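Local coordinates for protein demethylmenaquinone Methyltransferase (Thermus thermophilus, PDB 1J3L) that is a member of the RraA family and forms a trimer of compact mixed alpha/beta chains, at residues Val35-Val40 and Glu125-Leu130; Phe61-Gly66 and Leu130-Val135; Val135-Gly140 and Leu150-Glu155. All blocks are in the same frame, centred on the assembly; numbering follows the deposited sequence.

Interaction 1 (Val35-Val40 and Glu125-Leu130); sequences VRTLRV and EVDVPL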
loop_
_atom_site.group_PDB
_atom_site.type_symbol
_atom_site.label_atom_id
_atom_site.label_comp_id
_atom_site.label_asym_id
_atom_site.label_seq_id
_atom_site.Cartn_x
_atom_site.Cartn_y
_atom_site.Cartn_z
ATOM N N VAL A 35 15.562 -1.014 -21.091
ATOM C CA VAL A 35 14.503 -0.033 -20.915
ATOM C C VAL A 35 14.091 0.724 -22.173
ATOM O O VAL A 35 14.917 1.129 -22.990
ATOM C CB VAL A 35 14.890 1.024 -19.830
ATOM C CG1 VAL A 35 13.846 2.114 -19.760
ATOM C CG2 VAL A 35 15.036 0.359 -18.473
ATOM N N ARG A 36 12.784 0.909 -22.291
ATOM C CA ARG A 36 12.157 1.637 -23.381
ATOM C C ARG A 36 11.224 2.574 -22.609
ATOM O O ARG A 36 10.474 2.122 -21.748
ATOM C CB ARG A 36 11.340 0.678 -24.242
ATOM C CG ARG A 36 11.030 1.201 -25.615
ATOM C CD ARG A 36 12.159 0.920 -26.592
ATOM N NE ARG A 36 11.934 1.631 -27.845
ATOM C CZ ARG A 36 10.883 1.447 -28.639
ATOM N NH1 ARG A 36 9.947 0.565 -28.319
ATOM N NH2 ARG A 36 10.765 2.157 -29.751
ATOM N N THR A 37 11.261 3.866 -22.896
ATOM C CA THR A 37 10.422 4.803 -22.160
ATOM C C THR A 37 9.279 5.396 -22.957
ATOM O O THR A 37 9.233 5.312 -24.189
ATOM C CB THR A 37 11.242 5.979 -21.603
ATOM O OG1 THR A 37 11.720 6.789 -22.690
ATOM C CG2 THR A 37 12.425 5.460 -20.799
ATOM N N LEU A 38 8.365 6.020 -22.225
ATOM C CA LEU A 38 7.200 6.643 -22.815
ATOM C C LEU A 38 6.578 7.588 -21.794
ATOM O O LEU A 38 6.469 7.262 -20.608
ATOM C CB LEU A 38 6.209 5.555 -23.214
ATOM C CG LEU A 38 4.919 5.915 -23.927
ATOM C CD1 LEU A 38 5.223 6.708 -25.184
ATOM C CD2 LEU A 38 4.177 4.627 -24.264
ATOM N N ARG A 39 6.198 8.769 -22.255
ATOM C CA ARG A 39 5.572 9.749 -21.386
ATOM C C ARG A 39 4.219 10.092 -21.975
ATOM O O ARG A 39 4.116 10.461 -23.143
ATOM C CB ARG A 39 6.423 11.014 -21.278
ATOM C CG ARG A 39 5.768 12.100 -20.439
ATOM C CD ARG A 39 6.641 13.335 -20.320
ATOM N NE ARG A 39 7.893 13.052 -19.624
ATOM C CZ ARG A 39 9.098 13.171 -20.172
ATOM N NH1 ARG A 39 9.219 13.574 -21.433
ATOM N NH2 ARG A 39 10.182 12.884 -19.462
ATOM N N VAL A 40 3.180 9.940 -21.166
ATOM C CA VAL A 40 1.828 10.245 -21.597
ATOM C C VAL A 40 1.041 10.673 -20.378
ATOM O O VAL A 40 1.534 10.635 -19.246
ATOM C CB VAL A 40 1.106 9.023 -22.215
ATOM C CG1 VAL A 40 1.835 8.557 -23.443
ATOM C CG2 VAL A 40 0.995 7.889 -21.181
ATOM N N GLU A 125 5.350 11.343 -25.569
ATOM C CA GLU A 125 6.707 11.255 -26.101
ATOM C C GLU A 125 7.257 9.835 -25.993
ATOM O O GLU A 125 7.017 9.139 -25.006
ATOM C CB GLU A 125 7.629 12.199 -25.333
ATOM C CG GLU A 125 7.047 13.570 -25.059
ATOM C CD GLU A 125 7.976 14.429 -24.214
ATOM O OE1 GLU A 125 9.111 14.697 -24.663
ATOM O OE2 GLU A 125 7.577 14.835 -23.102
ATOM N N VAL A 126 8.022 9.426 -27.002
ATOM C CA VAL A 126 8.615 8.097 -27.034
ATOM C C VAL A 126 10.135 8.132 -26.834
ATOM O O VAL A 126 10.830 8.971 -27.402
ATOM C CB VAL A 126 8.300 7.406 -28.372
ATOM C CG1 VAL A 126 8.761 5.959 -28.332
ATOM C CG2 VAL A 126 6.804 7.502 -28.658
ATOM N N ASP A 127 10.633 7.198 -26.027
ATOM C CA ASP A 127 12.053 7.073 -25.710
ATOM C C ASP A 127 12.762 8.369 -25.297
ATOM O O ASP A 127 13.825 8.707 -25.823
ATOM C CB ASP A 127 12.799 6.402 -26.873
ATOM C CG ASP A 127 12.601 4.884 -26.903
ATOM O OD1 ASP A 127 12.854 4.220 -25.876
ATOM O OD2 ASP A 127 12.207 4.347 -27.955
ATOM N N VAL A 128 12.164 9.085 -24.344
ATOM C CA VAL A 128 12.728 10.326 -23.813
ATOM C C VAL A 128 13.139 10.106 -22.363
ATOM O O VAL A 128 12.611 9.218 -21.692
ATOM C CB VAL A 128 11.713 11.481 -23.815
ATOM C CG1 VAL A 128 11.342 11.859 -25.234
ATOM C CG2 VAL A 128 10.492 11.084 -23.017
ATOM N N PRO A 129 14.098 10.903 -21.864
ATOM C CA PRO A 129 14.525 10.740 -20.473
ATOM C C PRO A 129 13.327 11.007 -19.566
ATOM O O PRO A 129 12.593 11.971 -19.776
ATOM C CB PRO A 129 15.610 11.807 -20.319
ATOM C CG PRO A 129 16.192 11.897 -21.692
ATOM C CD PRO A 129 14.960 11.872 -22.567
ATOM N N LEU A 130 13.126 10.159 -18.566
ATOM C CA LEU A 130 12.010 10.335 -17.642
ATOM C C LEU A 130 12.533 10.624 -16.249
ATOM O O LEU A 130 13.658 10.258 -15.909
ATOM C CB LEU A 130 11.161 9.063 -17.559
ATOM C CG LEU A 130 10.597 8.387 -18.801
ATOM C CD1 LEU A 130 9.955 7.082 -18.362
ATOM C CD2 LEU A 130 9.589 9.275 -19.501
#

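Interaction 2 (Phe61-Gly66 and Leu130-Val135); sequences FVDGGG and LKVLGV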
loop_
_atom_site.group_PDB
_atom_site.type_symbol
_atom_site.label_atom_id
_atom_site.label_comp_id
_atom_site.label_asym_id
_atom_site.label_seq_id
_atom_site.Cartn_x
_atom_site.Cartn_y
_atom_site.Cartn_z
ATOM N N PHE A 61 8.815 1.348 -19.684
ATOM C CA PHE A 61 8.552 2.148 -18.501
ATOM C C PHE A 61 7.628 3.271 -18.960
ATOM O O PHE A 61 8.029 4.136 -19.739
ATOM C CB PHE A 61 9.863 2.723 -17.950
ATOM C CG PHE A 61 9.801 3.098 -16.498
ATOM C CD1 PHE A 61 8.877 4.023 -16.043
ATOM C CD2 PHE A 61 10.679 2.538 -15.591
ATOM C CE1 PHE A 61 8.828 4.378 -14.698
ATOM C CE2 PHE A 61 10.637 2.891 -14.243
ATOM C CZ PHE A 61 9.714 3.812 -13.801
ATOM N N VAL A 62 6.386 3.241 -18.494
ATOM C CA VAL A 62 5.408 4.253 -18.873
ATOM C C VAL A 62 5.203 5.275 -17.778
ATOM O O VAL A 62 4.749 4.945 -16.678
ATOM C CB VAL A 62 4.037 3.630 -19.186
ATOM C CG1 VAL A 62 3.091 4.695 -19.687
ATOM C CG2 VAL A 62 4.194 2.523 -20.201
ATOM N N ASP A 63 5.557 6.516 -18.078
ATOM C CA ASP A 63 5.379 7.595 -17.117
ATOM C C ASP A 63 4.003 8.206 -17.380
ATOM O O ASP A 63 3.808 8.883 -18.390
ATOM C CB ASP A 63 6.456 8.660 -17.306
ATOM C CG ASP A 63 6.370 9.744 -16.270
ATOM O OD1 ASP A 63 5.240 10.075 -15.854
ATOM O OD2 ASP A 63 7.427 10.269 -15.875
ATOM N N GLY A 64 3.049 7.949 -16.488
ATOM C CA GLY A 64 1.709 8.485 -16.668
ATOM C C GLY A 64 1.472 9.711 -15.813
ATOM O O GLY A 64 0.332 10.094 -15.542
ATOM N N GLY A 65 2.554 10.344 -15.387
ATOM C CA GLY A 65 2.406 11.516 -14.549
ATOM C C GLY A 65 1.855 11.100 -13.202
ATOM O O GLY A 65 1.450 11.940 -12.403
ATOM N N GLY A 66 1.836 9.789 -12.966
ATOM C CA GLY A 66 1.344 9.248 -11.712
ATOM C C GLY A 66 -0.166 9.253 -11.582
ATOM O O GLY A 66 -0.690 8.897 -10.527
ATOM N N LEU A 130 13.126 10.159 -18.566
ATOM C CA LEU A 130 12.010 10.335 -17.642
ATOM C C LEU A 130 12.533 10.624 -16.249
ATOM O O LEU A 130 13.658 10.258 -15.909
ATOM C CB LEU A 130 11.161 9.063 -17.559
ATOM C CG LEU A 130 10.597 8.387 -18.801
ATOM C CD1 LEU A 130 9.955 7.082 -18.362
ATOM C CD2 LEU A 130 9.589 9.275 -19.501
ATOM N N LYS A 131 11.700 11.262 -15.438
ATOM C CA LYS A 131 12.056 11.561 -14.059
ATOM C C LYS A 131 10.907 10.997 -13.225
ATOM O O LYS A 131 9.821 11.570 -13.181
ATOM C CB LYS A 131 12.181 13.076 -13.842
ATOM C CG LYS A 131 12.825 13.464 -12.513
ATOM C CD LYS A 131 12.445 14.878 -12.092
ATOM C CE LYS A 131 10.939 14.985 -11.853
ATOM N NZ LYS A 131 10.519 16.303 -11.296
ATOM N N VAL A 132 11.145 9.867 -12.569
ATOM C CA VAL A 132 10.111 9.221 -11.767
ATOM C C VAL A 132 10.497 9.098 -10.297
ATOM O O VAL A 132 11.520 8.495 -9.963
ATOM C CB VAL A 132 9.779 7.813 -12.328
ATOM C CG1 VAL A 132 8.756 7.119 -11.438
ATOM C CG2 VAL A 132 9.237 7.937 -13.749
ATOM N N LEU A 133 9.660 9.659 -9.426
ATOM C CA LEU A 133 9.915 9.641 -7.989
ATOM C C LEU A 133 11.369 10.000 -7.732
ATOM O O LEU A 133 12.106 9.256 -7.089
ATOM C CB LEU A 133 9.602 8.265 -7.383
ATOM C CG LEU A 133 8.131 7.832 -7.311
ATOM C CD1 LEU A 133 8.040 6.461 -6.659
ATOM C CD2 LEU A 133 7.317 8.846 -6.515
ATOM N N GLY A 134 11.770 11.146 -8.271
ATOM C CA GLY A 134 13.124 11.634 -8.095
ATOM C C GLY A 134 14.213 10.906 -8.856
ATOM O O GLY A 134 15.354 11.358 -8.878
ATOM N N VAL A 135 13.876 9.787 -9.487
ATOM C CA VAL A 135 14.873 9.031 -10.229
ATOM C C VAL A 135 14.715 9.156 -11.738
ATOM O O VAL A 135 13.609 9.110 -12.277
ATOM C CB VAL A 135 14.845 7.544 -9.835
ATOM C CG1 VAL A 135 15.851 6.768 -10.657
ATOM C CG2 VAL A 135 15.167 7.403 -8.366
HETATM O O HOH W 1 6.946 11.560 -13.385
#

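Interaction 3 (Val135-Gly140 and Leu150-Glu155); sequences VEVLPG and LLLLPE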
loop_
_atom_site.group_PDB
_atom_site.type_symbol
_atom_site.label_atom_id
_atom_site.label_comp_id
_atom_site.label_asym_id
_atom_site.label_seq_id
_atom_site.Cartn_x
_atom_site.Cartn_y
_atom_site.Cartn_z
ATOM N N VAL A 135 13.876 9.787 -9.487
ATOM C CA VAL A 135 14.873 9.031 -10.229
ATOM C C VAL A 135 14.715 9.156 -11.738
ATOM O O VAL A 135 13.609 9.110 -12.277
ATOM C CB VAL A 135 14.845 7.544 -9.835
ATOM C CG1 VAL A 135 15.851 6.768 -10.657
ATOM C CG2 VAL A 135 15.167 7.403 -8.366
ATOM N N GLU A 136 15.845 9.327 -12.411
ATOM C CA GLU A 136 15.877 9.469 -13.858
ATOM C C GLU A 136 15.864 8.097 -14.528
ATOM O O GLU A 136 16.652 7.216 -14.183
ATOM C CB GLU A 136 17.138 10.245 -14.271
ATOM C CG GLU A 136 17.348 10.381 -15.777
ATOM C CD GLU A 136 18.623 11.148 -16.137
ATOM O OE1 GLU A 136 19.730 10.670 -15.798
ATOM O OE2 GLU A 136 18.514 12.230 -16.760
ATOM N N VAL A 137 14.956 7.909 -15.478
ATOM C CA VAL A 137 14.885 6.646 -16.200
ATOM C C VAL A 137 15.250 6.935 -17.642
ATOM O O VAL A 137 14.628 7.763 -18.299
ATOM C CB VAL A 137 13.491 6.023 -16.110
ATOM C CG1 VAL A 137 13.452 4.736 -16.919
ATOM C CG2 VAL A 137 13.162 5.726 -14.641
ATOM N N LEU A 138 16.276 6.255 -18.128
ATOM C CA LEU A 138 16.754 6.506 -19.477
ATOM C C LEU A 138 16.520 5.403 -20.487
ATOM O O LEU A 138 16.667 4.214 -20.191
ATOM C CB LEU A 138 18.257 6.816 -19.445
ATOM C CG LEU A 138 18.766 8.044 -18.686
ATOM C CD1 LEU A 138 20.280 7.995 -18.647
ATOM C CD2 LEU A 138 18.294 9.326 -19.354
ATOM N N PRO A 139 16.146 5.793 -21.709
ATOM C CA PRO A 139 15.913 4.808 -22.755
ATOM C C PRO A 139 17.292 4.187 -22.965
ATOM O O PRO A 139 18.282 4.917 -23.091
ATOM C CB PRO A 139 15.503 5.662 -23.951
ATOM C CG PRO A 139 14.961 6.916 -23.328
ATOM C CD PRO A 139 15.918 7.158 -22.209
ATOM N N GLY A 140 17.374 2.860 -22.966
ATOM C CA GLY A 140 18.657 2.224 -23.186
ATOM C C GLY A 140 19.367 1.713 -21.955
ATOM O O GLY A 140 20.409 1.063 -22.065
ATOM N N LEU A 150 13.151 -1.636 -7.847
ATOM C CA LEU A 150 13.658 -1.524 -9.211
ATOM C C LEU A 150 15.066 -0.954 -9.266
ATOM O O LEU A 150 15.348 0.080 -8.660
ATOM C CB LEU A 150 12.753 -0.608 -10.034
ATOM C CG LEU A 150 11.236 -0.761 -9.912
ATOM C CD1 LEU A 150 10.551 0.289 -10.773
ATOM C CD2 LEU A 150 10.829 -2.139 -10.345
ATOM N N LEU A 151 15.944 -1.628 -10.003
ATOM C CA LEU A 151 17.314 -1.165 -10.162
ATOM C C LEU A 151 17.546 -0.782 -11.625
ATOM O O LEU A 151 17.263 -1.563 -12.536
ATOM C CB LEU A 151 18.308 -2.254 -9.754
ATOM C CG LEU A 151 19.787 -1.833 -9.761
ATOM C CD1 LEU A 151 20.029 -0.774 -8.695
ATOM C CD2 LEU A 151 20.676 -3.036 -9.508
ATOM N N LEU A 152 18.052 0.426 -11.839
ATOM C CA LEU A 152 18.334 0.931 -13.178
ATOM C C LEU A 152 19.841 1.082 -13.369
ATOM O O LEU A 152 20.471 1.890 -12.690
ATOM C CB LEU A 152 17.671 2.293 -13.379
ATOM C CG LEU A 152 16.146 2.390 -13.374
ATOM C CD1 LEU A 152 15.758 3.856 -13.472
ATOM C CD2 LEU A 152 15.566 1.603 -14.545
ATOM N N LEU A 153 20.406 0.312 -14.295
ATOM C CA LEU A 153 21.839 0.349 -14.582
ATOM C C LEU A 153 22.076 0.977 -15.952
ATOM O O LEU A 153 21.305 0.745 -16.885
ATOM C CB LEU A 153 22.407 -1.074 -14.549
ATOM C CG LEU A 153 22.209 -1.816 -13.223
ATOM C CD1 LEU A 153 22.562 -3.281 -13.359
ATOM C CD2 LEU A 153 23.058 -1.158 -12.167
ATOM N N PRO A 154 23.147 1.781 -16.096
ATOM C CA PRO A 154 23.468 2.441 -17.372
ATOM C C PRO A 154 23.515 1.447 -18.532
ATOM O O PRO A 154 23.355 1.817 -19.692
ATOM C CB PRO A 154 24.824 3.083 -17.094
ATOM C CG PRO A 154 24.760 3.374 -15.617
ATOM C CD PRO A 154 24.163 2.099 -15.077
ATOM N N GLU A 155 23.752 0.185 -18.186
ATOM C CA GLU A 155 23.800 -0.922 -19.135
ATOM C C GLU A 155 23.744 -2.197 -18.288
ATOM O O GLU A 155 23.957 -2.147 -17.074
ATOM C CB GLU A 155 25.082 -0.877 -19.981
ATOM C CG GLU A 155 26.373 -1.247 -19.256
ATOM C CD GLU A 155 27.536 -1.512 -20.218
ATOM O OE1 GLU A 155 27.967 -0.577 -20.930
ATOM O OE2 GLU A 155 28.019 -2.665 -20.263
#

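Interaction 1 (Val35-Val40 and Glu125-Leu130)
R39 leaves strand 31-39 with CG anti to the backbone N (chi1 177°), stays extended through chi2 and bends at chi3, which lays its guanidinium alongside the E125 side chain, the two pointing the same way. T37 instead holds OG1 in the crowded position between its backbone N and carbonyl carbon (chi1 68°), facing the loop that follows V126. The backbones pair briefly in antiparallel fashion: R39 and E125 form a hydrogen-bonded pair, R39 N to E125 O and E125 N to R39 O each at 2.9 Å, while L38 and V126 form the non-hydrogen-bonded pair next to it. The bond from D127 N to T37 O follows, its donor well above the carbonyl plane. At the edge of the R39 guanidinium NH1 makes a salt bridge to E125 OE2 (2.7 Å), its hydrogen bond weak and the planes 51° apart, and NH2 gives an in-plane bond to a lone pair of P129 O (2.6 Å), while L130 CD2 lies over one face. T37 OG1 donates to V128 O at 2.8 Å, and L130 CD1 packs on T37 CB. R36 NE meets D127 OD2 at 2.7 Å in a salt bridge whose hydrogen bond is weak; R36 NH2 also pairs with E53. Two arginines thus face two acids, which probably offsets much of their charge, and side chains satisfy loop carbonyls, consistent with a loop held close over the strand.

Interaction 2 (Phe61-Gly66 and Leu130-Val135)
A beta hairpin, 130-132 with 135-137, lies across the C-terminal end of strand 58-63, a worked case of a small hairpin closing over a larger sheet. Its type I' turn, V132 to V135, is closed by V132 N to V135 O and V135 N to V132 O. The axes of 61-63 and 130-132 cross at 78°, 8.6 Å apart at their closest, so side chains rather than backbone bonds make the contact. F61 has CG anti to its backbone N and meets V132 tip to tip, CE1 lying 3.7 Å from V132 CG2. The L130 side chain crosses that of F61 obliquely, CD1 4.0 Å from F61 CD1, and L130 CD2 rests 3.9 Å from D63 CB. In the buried D63 carboxylate OD1 accepts from G65 N at 2.7 Å, nearly along the C-O axis, in an Asx turn; the D63 and V132 side chains pass in opposite directions, and OD2 takes a hydrogen bond from a water (2.8 Å) that also donates to K131 O. Held at both oxygens, the carboxylate is probably restrained in its rotation. Strands 31-39 and 88-92 flank 58-63; V90 of the latter touches F61, and H92 touches both D63 and V132.

Interaction 3 (Val135-Gly140 and Leu150-Glu155)
L152 points its side chain from strand 149-153 of the large mixed sheet at the second arm of the hairpin 130-132/135-137, and the valines of that arm receive it from different directions. The V137 side chain crosses that of L152 at about a right angle, while V135 crosses it obliquely. Strands 135-137 and 150-153 are themselves inclined at 61°, with axes approaching to 8.8 Å; no hydrogen bond joins the two segments, and the contact is a small, largely apolar patch between hairpin and sheet. L152 has CG anti to its carbonyl carbon (chi1 -65°); chi2 of 175° sets CD1 anti to CA, and this methyl makes the side-chain contacts across the two segments. In both valines CG1 is anti to the backbone N, yet they offer different branches: V135 presents CG1, 4.1 Å from L152 CD1, and V137 presents CG2. L152 also touches L143 of strand 142-146, while V137 packs against V35 and T37 of strand 31-39, so the hairpin arm bridges two parts of the sheet. The packing is tightest around one methyl: L152 CD1 is 3.5 Å from the carbonyl E136 O and just 3.4 Å from V137 CG2, closer than usual for two carbons.

From the N terminus, strand 31-39 comes first and waits 85 residues for its partner at 125-130, so interaction 1 closes a long loop holding helices and strands. Strand 58-63 lies within that loop, but its partner 130-135 follows beyond it; interactions 1 and 2 therefore cross, sharing L130. Interaction 3 comes in series after both, a short closure spanning strand 142-146, the antiparallel neighbour of 149-153, and shares V135 with interaction 2. Strands 31-39 and 58-63 are parallel neighbours, probably bonded through R36 O to F61 N. The hairpin 130-137 is the common element: L130 O probably accepts from V137 N, joining its two arms, while the contacts seat it on the large sheet.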